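Local coordinates for hypothetical protein (Staphylococcus aureus subsp. aureus, PDB 1QYI) that is of unknown function but probably acts as a hydrolase of the haloacid dehalogenase (HAD) superfamily, at residues Y181-W184 with L190-D193; E183-S188 with Y242-V247. All blocks are in the same frame, centred on the assembly; numbering follows the deposited sequence.

Contact 1. Residues Y181-W184 with L190-D193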
loop_
_atom_site.group_PDB
_atom_site.type_symbol
_atom_site.label_atom_id
_atom_site.label_comp_id
_atom_site.label_asym_id
_atom_site.label_seq_id
_atom_site.Cartn_x
_atom_site.Cartn_y
_atom_site.Cartn_z
ATOM N N TYR A 181 -9.247 6.555 4.694
ATOM C CA TYR A 181 -8.548 5.288 4.500
ATOM C C TYR A 181 -7.604 4.981 5.671
ATOM O O TYR A 181 -7.547 3.848 6.181
ATOM C CB TYR A 181 -7.767 5.329 3.184
ATOM C CG TYR A 181 -6.846 4.153 2.969
ATOM C CD1 TYR A 181 -5.603 4.091 3.608
ATOM C CD2 TYR A 181 -7.197 3.111 2.104
ATOM C CE1 TYR A 181 -4.736 3.036 3.392
ATOM C CE2 TYR A 181 -6.335 2.050 1.882
ATOM C CZ TYR A 181 -5.107 2.021 2.529
ATOM O OH TYR A 181 -4.242 0.977 2.319
ATOM N N GLN A 182 -6.878 6.011 6.098
ATOM C CA GLN A 182 -5.924 5.873 7.186
ATOM C C GLN A 182 -6.598 5.466 8.494
ATOM O O GLN A 182 -6.057 4.656 9.251
ATOM C CB GLN A 182 -5.122 7.175 7.350
ATOM C CG GLN A 182 -4.159 7.440 6.192
ATOM C CD GLN A 182 -3.024 6.425 6.119
ATOM O OE1 GLN A 182 -2.026 6.556 6.825
ATOM N NE2 GLN A 182 -3.181 5.398 5.280
ATOM N N GLU A 183 -7.781 6.011 8.764
ATOM C CA GLU A 183 -8.473 5.646 9.992
ATOM C C GLU A 183 -8.948 4.205 9.858
ATOM O O GLU A 183 -8.878 3.419 10.803
ATOM C CB GLU A 183 -9.654 6.577 10.265
ATOM C CG GLU A 183 -9.682 7.008 11.709
ATOM C CD GLU A 183 -10.904 7.820 12.082
ATOM O OE1 GLU A 183 -11.144 8.869 11.446
ATOM O OE2 GLU A 183 -11.617 7.408 13.021
ATOM N N TRP A 184 -9.431 3.869 8.669
ATOM C CA TRP A 184 -9.880 2.520 8.376
ATOM C C TRP A 184 -8.729 1.549 8.653
ATOM O O TRP A 184 -8.895 0.547 9.344
ATOM C CB TRP A 184 -10.278 2.428 6.904
ATOM C CG TRP A 184 -11.765 2.515 6.632
ATOM C CD1 TRP A 184 -12.379 3.182 5.612
ATOM C CD2 TRP A 184 -12.799 1.818 7.340
ATOM N NE1 TRP A 184 -13.735 2.930 5.636
ATOM C CE2 TRP A 184 -14.015 2.091 6.674
ATOM C CE3 TRP A 184 -12.809 0.970 8.456
ATOM C CZ2 TRP A 184 -15.230 1.566 7.099
ATOM C CZ3 TRP A 184 -14.016 0.447 8.879
ATOM C CH2 TRP A 184 -15.216 0.742 8.190
ATOM N N LEU A 190 -4.350 4.794 16.542
ATOM C CA LEU A 190 -3.111 4.933 15.782
ATOM C C LEU A 190 -3.227 6.069 14.745
ATOM O O LEU A 190 -2.228 6.687 14.354
ATOM C CB LEU A 190 -2.793 3.598 15.089
ATOM C CG LEU A 190 -1.565 2.728 15.424
ATOM C CD1 LEU A 190 -1.165 2.856 16.884
ATOM C CD2 LEU A 190 -1.878 1.273 15.070
ATOM N N TYR A 191 -4.448 6.337 14.292
ATOM C CA TYR A 191 -4.671 7.409 13.337
ATOM C C TYR A 191 -4.221 8.728 13.951
ATOM O O TYR A 191 -3.398 9.426 13.370
ATOM C CB TYR A 191 -6.148 7.517 12.976
ATOM C CG TYR A 191 -6.467 8.692 12.079
ATOM C CD1 TYR A 191 -6.199 8.645 10.706
ATOM C CD2 TYR A 191 -7.060 9.837 12.595
ATOM C CE1 TYR A 191 -6.522 9.712 9.865
ATOM C CE2 TYR A 191 -7.384 10.907 11.776
ATOM C CZ TYR A 191 -7.122 10.843 10.408
ATOM O OH TYR A 191 -7.504 11.887 9.593
ATOM N N GLU A 192 -4.763 9.053 15.126
ATOM C CA GLU A 192 -4.440 10.298 15.822
ATOM C C GLU A 192 -2.940 10.422 16.090
ATOM O O GLU A 192 -2.348 11.478 15.864
ATOM C CB GLU A 192 -5.233 10.414 17.150
ATOM C CG GLU A 192 -6.746 10.114 17.019
ATOM C CD GLU A 192 -7.620 10.704 18.132
ATOM O OE1 GLU A 192 -7.430 10.383 19.331
ATOM O OE2 GLU A 192 -8.533 11.488 17.797
ATOM N N ASP A 193 -2.312 9.342 16.541
ATOM C CA ASP A 193 -0.883 9.393 16.834
ATOM C C ASP A 193 0.032 9.468 15.608
ATOM O O ASP A 193 1.083 10.100 15.661
ATOM C CB ASP A 193 -0.465 8.200 17.686
ATOM C CG ASP A 193 0.868 8.428 18.364
ATOM O OD1 ASP A 193 1.004 9.471 19.056
ATOM O OD2 ASP A 193 1.776 7.575 18.209
#
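A sharp fold-back within helix 172-195, in the helical region outside the parallel sheet, brings Glu183 and Tyr191 together with CA atoms only 5.4 Å apart. Eight residues of straight helix would rise about 12 Å, so the chain must bend between them, and it does so around Gly187, whose backbone angles are far from helical. The contact is made by the Tyr191 ring. Glu183 lays its CG over one face, 4.0 Å from the ring centroid and 25° off the normal, displaced toward the CG end of the ring; this is a CH-pi contact. At the rim, near the ring plane, Gln182 CB lies 3.8 Å from Tyr191 CD1. Glu183 N stands off the plane on the same side as Glu183 CG, 3.6 Å from Tyr191 CD1. Tyr191 reaches back because its CG is anti to the backbone N (chi1 175°), which sends the ring toward 181-184. Beyond CG the Glu183 chain stays extended and carries the carboxylate past the ring, with the two planes 36° apart. There OE1 accepts from Arg200 N, and OE2 from Thr201 N. The methylene thus meets the aromatic face while backbone N-H groups serve both oxygens of the buried carboxylate, which would help it to remain ionised.

Contact 2. Residues E183-S188 with Y242-V247; sequences EWYLGS and YTETVV
Tyr185 and Glu244 meet through carbon: Tyr185 CE1 lies 3.6 Å from Glu244 CG, and the approach is oblique to the ring. The two side chains run at about a right angle. Tyr185 holds its CG anti to the backbone N (chi1 -158°), directing the ring at helix 242-252. Glu244 starts from an unusual first torsion, chi1 -91°, and bends again at chi2, so that CG faces the tyrosine while the carboxylate turns to the neighbouring leucine. Leu186 answers with one branch. Its CD2 sits 3.8 Å from Glu244 OE2 and also 3.8 Å from Thr243 OG1, one methyl facing two oxygens of the other helix; no hydrogen bond joins the segments. Thr243 has OG1 between its backbone N and carbonyl carbon, which places the hydroxyl on the side facing Leu186.

The short helical segments approach to 11.5 Å between axes with a crossing angle of 68°, a wide spacing, bridged by a few side-chain atoms, with 134 Å² buried. Helix 242-252 follows strand 233-237 of the parallel sheet, whereas 183-188 belongs to the helical region inserted after strand 3-6. The contact therefore lies between the Rossmann-like core and what is probably a C1-type cap, as in other members of the superfamily.

On the far side of 183-188, Ser188 OG donates to Glu183 OE2 at 3.0 Å, reaching it on the anti side and close to the carboxylate plane, while OE1 of the same carboxylate accepts from Arg200 N. The serine bond spans Gly187, where the backbone leaves helical geometry. In 242-247, Tyr242 O accepts from both Thr245 N and Val246 N, and Thr245 OG1 is bonded to Pro241 O, four residues back.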
loop_
_atom_site.group_PDB
_atom_site.type_symbol
_atom_site.label_atom_id
_atom_site.label_comp_id
_atom_site.label_asym_id
_atom_site.label_seq_id
_atom_site.Cartn_x
_atom_site.Cartn_y
_atom_site.Cartn_z
ATOM N N GLU A 183 -7.781 6.011 8.764
ATOM C CA GLU A 183 -8.473 5.646 9.992
ATOM C C GLU A 183 -8.948 4.205 9.858
ATOM O O GLU A 183 -8.878 3.419 10.803
ATOM C CB GLU A 183 -9.654 6.577 10.265
ATOM C CG GLU A 183 -9.682 7.008 11.709
ATOM C CD GLU A 183 -10.904 7.820 12.082
ATOM O OE1 GLU A 183 -11.144 8.869 11.446
ATOM O OE2 GLU A 183 -11.617 7.408 13.021
ATOM N N TRP A 184 -9.431 3.869 8.669
ATOM C CA TRP A 184 -9.880 2.520 8.376
ATOM C C TRP A 184 -8.729 1.549 8.653
ATOM O O TRP A 184 -8.895 0.547 9.344
ATOM C CB TRP A 184 -10.278 2.428 6.904
ATOM C CG TRP A 184 -11.765 2.515 6.632
ATOM C CD1 TRP A 184 -12.379 3.182 5.612
ATOM C CD2 TRP A 184 -12.799 1.818 7.340
ATOM N NE1 TRP A 184 -13.735 2.930 5.636
ATOM C CE2 TRP A 184 -14.015 2.091 6.674
ATOM C CE3 TRP A 184 -12.809 0.970 8.456
ATOM C CZ2 TRP A 184 -15.230 1.566 7.099
ATOM C CZ3 TRP A 184 -14.016 0.447 8.879
ATOM C CH2 TRP A 184 -15.216 0.742 8.190
ATOM N N TYR A 185 -7.553 1.875 8.126
ATOM C CA TYR A 185 -6.382 1.030 8.283
ATOM C C TYR A 185 -5.721 1.057 9.661
ATOM O O TYR A 185 -5.683 0.035 10.348
ATOM C CB TYR A 185 -5.352 1.383 7.209
ATOM C CG TYR A 185 -4.346 0.289 6.900
ATOM C CD1 TYR A 185 -3.269 0.031 7.747
ATOM C CD2 TYR A 185 -4.470 -0.480 5.743
ATOM C CE1 TYR A 185 -2.335 -0.965 7.442
ATOM C CE2 TYR A 185 -3.553 -1.471 5.430
ATOM C CZ TYR A 185 -2.488 -1.707 6.277
ATOM O OH TYR A 185 -1.569 -2.667 5.938
ATOM N N LEU A 186 -5.190 2.207 10.064
ATOM C CA LEU A 186 -4.517 2.307 11.362
ATOM C C LEU A 186 -5.475 2.216 12.539
ATOM O O LEU A 186 -5.087 1.803 13.634
ATOM C CB LEU A 186 -3.745 3.623 11.461
ATOM C CG LEU A 186 -2.831 3.977 10.285
ATOM C CD1 LEU A 186 -2.394 5.424 10.418
ATOM C CD2 LEU A 186 -1.627 3.036 10.233
ATOM N N GLY A 187 -6.728 2.589 12.312
ATOM C CA GLY A 187 -7.691 2.579 13.396
ATOM C C GLY A 187 -7.666 3.958 14.037
ATOM O O GLY A 187 -6.691 4.684 13.893
ATOM N N SER A 188 -8.731 4.324 14.739
ATOM C CA SER A 188 -8.830 5.633 15.374
ATOM C C SER A 188 -7.631 6.032 16.228
ATOM O O SER A 188 -7.066 7.113 16.049
ATOM C CB SER A 188 -10.094 5.690 16.230
ATOM O OG SER A 188 -11.256 5.560 15.419
ATOM N N TYR A 242 6.967 2.845 9.421
ATOM C CA TYR A 242 7.211 2.279 10.747
ATOM C C TYR A 242 6.064 1.534 11.400
ATOM O O TYR A 242 6.205 0.375 11.771
ATOM C CB TYR A 242 7.666 3.366 11.720
ATOM C CG TYR A 242 7.921 2.826 13.109
ATOM C CD1 TYR A 242 8.984 1.938 13.347
ATOM C CD2 TYR A 242 7.113 3.192 14.185
ATOM C CE1 TYR A 242 9.237 1.434 14.621
ATOM C CE2 TYR A 242 7.353 2.697 15.465
ATOM C CZ TYR A 242 8.419 1.819 15.677
ATOM O OH TYR A 242 8.673 1.344 16.947
ATOM N N THR A 243 4.938 2.212 11.565
ATOM C CA THR A 243 3.795 1.612 12.223
ATOM C C THR A 243 3.197 0.423 11.479
ATOM O O THR A 243 2.820 -0.577 12.093
ATOM C CB THR A 243 2.695 2.646 12.427
ATOM O OG1 THR A 243 2.084 2.941 11.158
ATOM C CG2 THR A 243 3.294 3.924 13.009
ATOM N N GLU A 244 3.090 0.544 10.160
ATOM C CA GLU A 244 2.533 -0.522 9.342
ATOM C C GLU A 244 3.393 -1.780 9.351
ATOM O O GLU A 244 2.978 -2.833 8.862
ATOM C CB GLU A 244 2.322 -0.015 7.910
ATOM C CG GLU A 244 0.926 0.576 7.695
ATOM C CD GLU A 244 0.892 1.708 6.676
ATOM O OE1 GLU A 244 1.450 1.531 5.570
ATOM O OE2 GLU A 244 0.292 2.766 6.978
ATOM N N THR A 245 4.590 -1.659 9.921
ATOM C CA THR A 245 5.531 -2.770 10.036
ATOM C C THR A 245 5.532 -3.312 11.471
ATOM O O THR A 245 5.272 -4.495 11.709
ATOM C CB THR A 245 6.968 -2.319 9.694
ATOM O OG1 THR A 245 6.937 -1.510 8.514
ATOM C CG2 THR A 245 7.866 -3.517 9.460
ATOM N N VAL A 246 5.828 -2.438 12.427
ATOM C CA VAL A 246 5.872 -2.836 13.831
ATOM C C VAL A 246 4.542 -3.397 14.368
ATOM O O VAL A 246 4.497 -4.543 14.809
ATOM C CB VAL A 246 6.345 -1.662 14.725
ATOM C CG1 VAL A 246 6.034 -1.946 16.189
ATOM C CG2 VAL A 246 7.843 -1.476 14.551
ATOM N N VAL A 247 3.474 -2.600 14.323
ATOM C CA VAL A 247 2.175 -3.021 14.829
ATOM C C VAL A 247 1.749 -4.402 14.351
ATOM O O VAL A 247 1.404 -5.262 15.162
ATOM C CB VAL A 247 1.085 -1.997 14.460
ATOM C CG1 VAL A 247 -0.262 -2.429 15.012
ATOM C CG2 VAL A 247 1.464 -0.629 15.005
#

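In the fold
After strand 3-6 the chain runs through a long helical region to helix 172-195, where both contacts begin. Contact 1 closes first, over the five residues 185-189, across the bend in that helix. Contact 2 shares Glu183 and Trp184 with it but spans 53 residues, passing through helix 217-229 and strand 233-237 before helix 242-252. Segment 190-193 of contact 1 lies within this longer span. The contacts also touch in space, their centres about 7 Å apart: Leu190 CD2 packs on Val247 CG2 at 3.8 Å. Thus the bent helix meets helix 242-252 from both sides of its bend, linking the helical region to the sheet-bearing core.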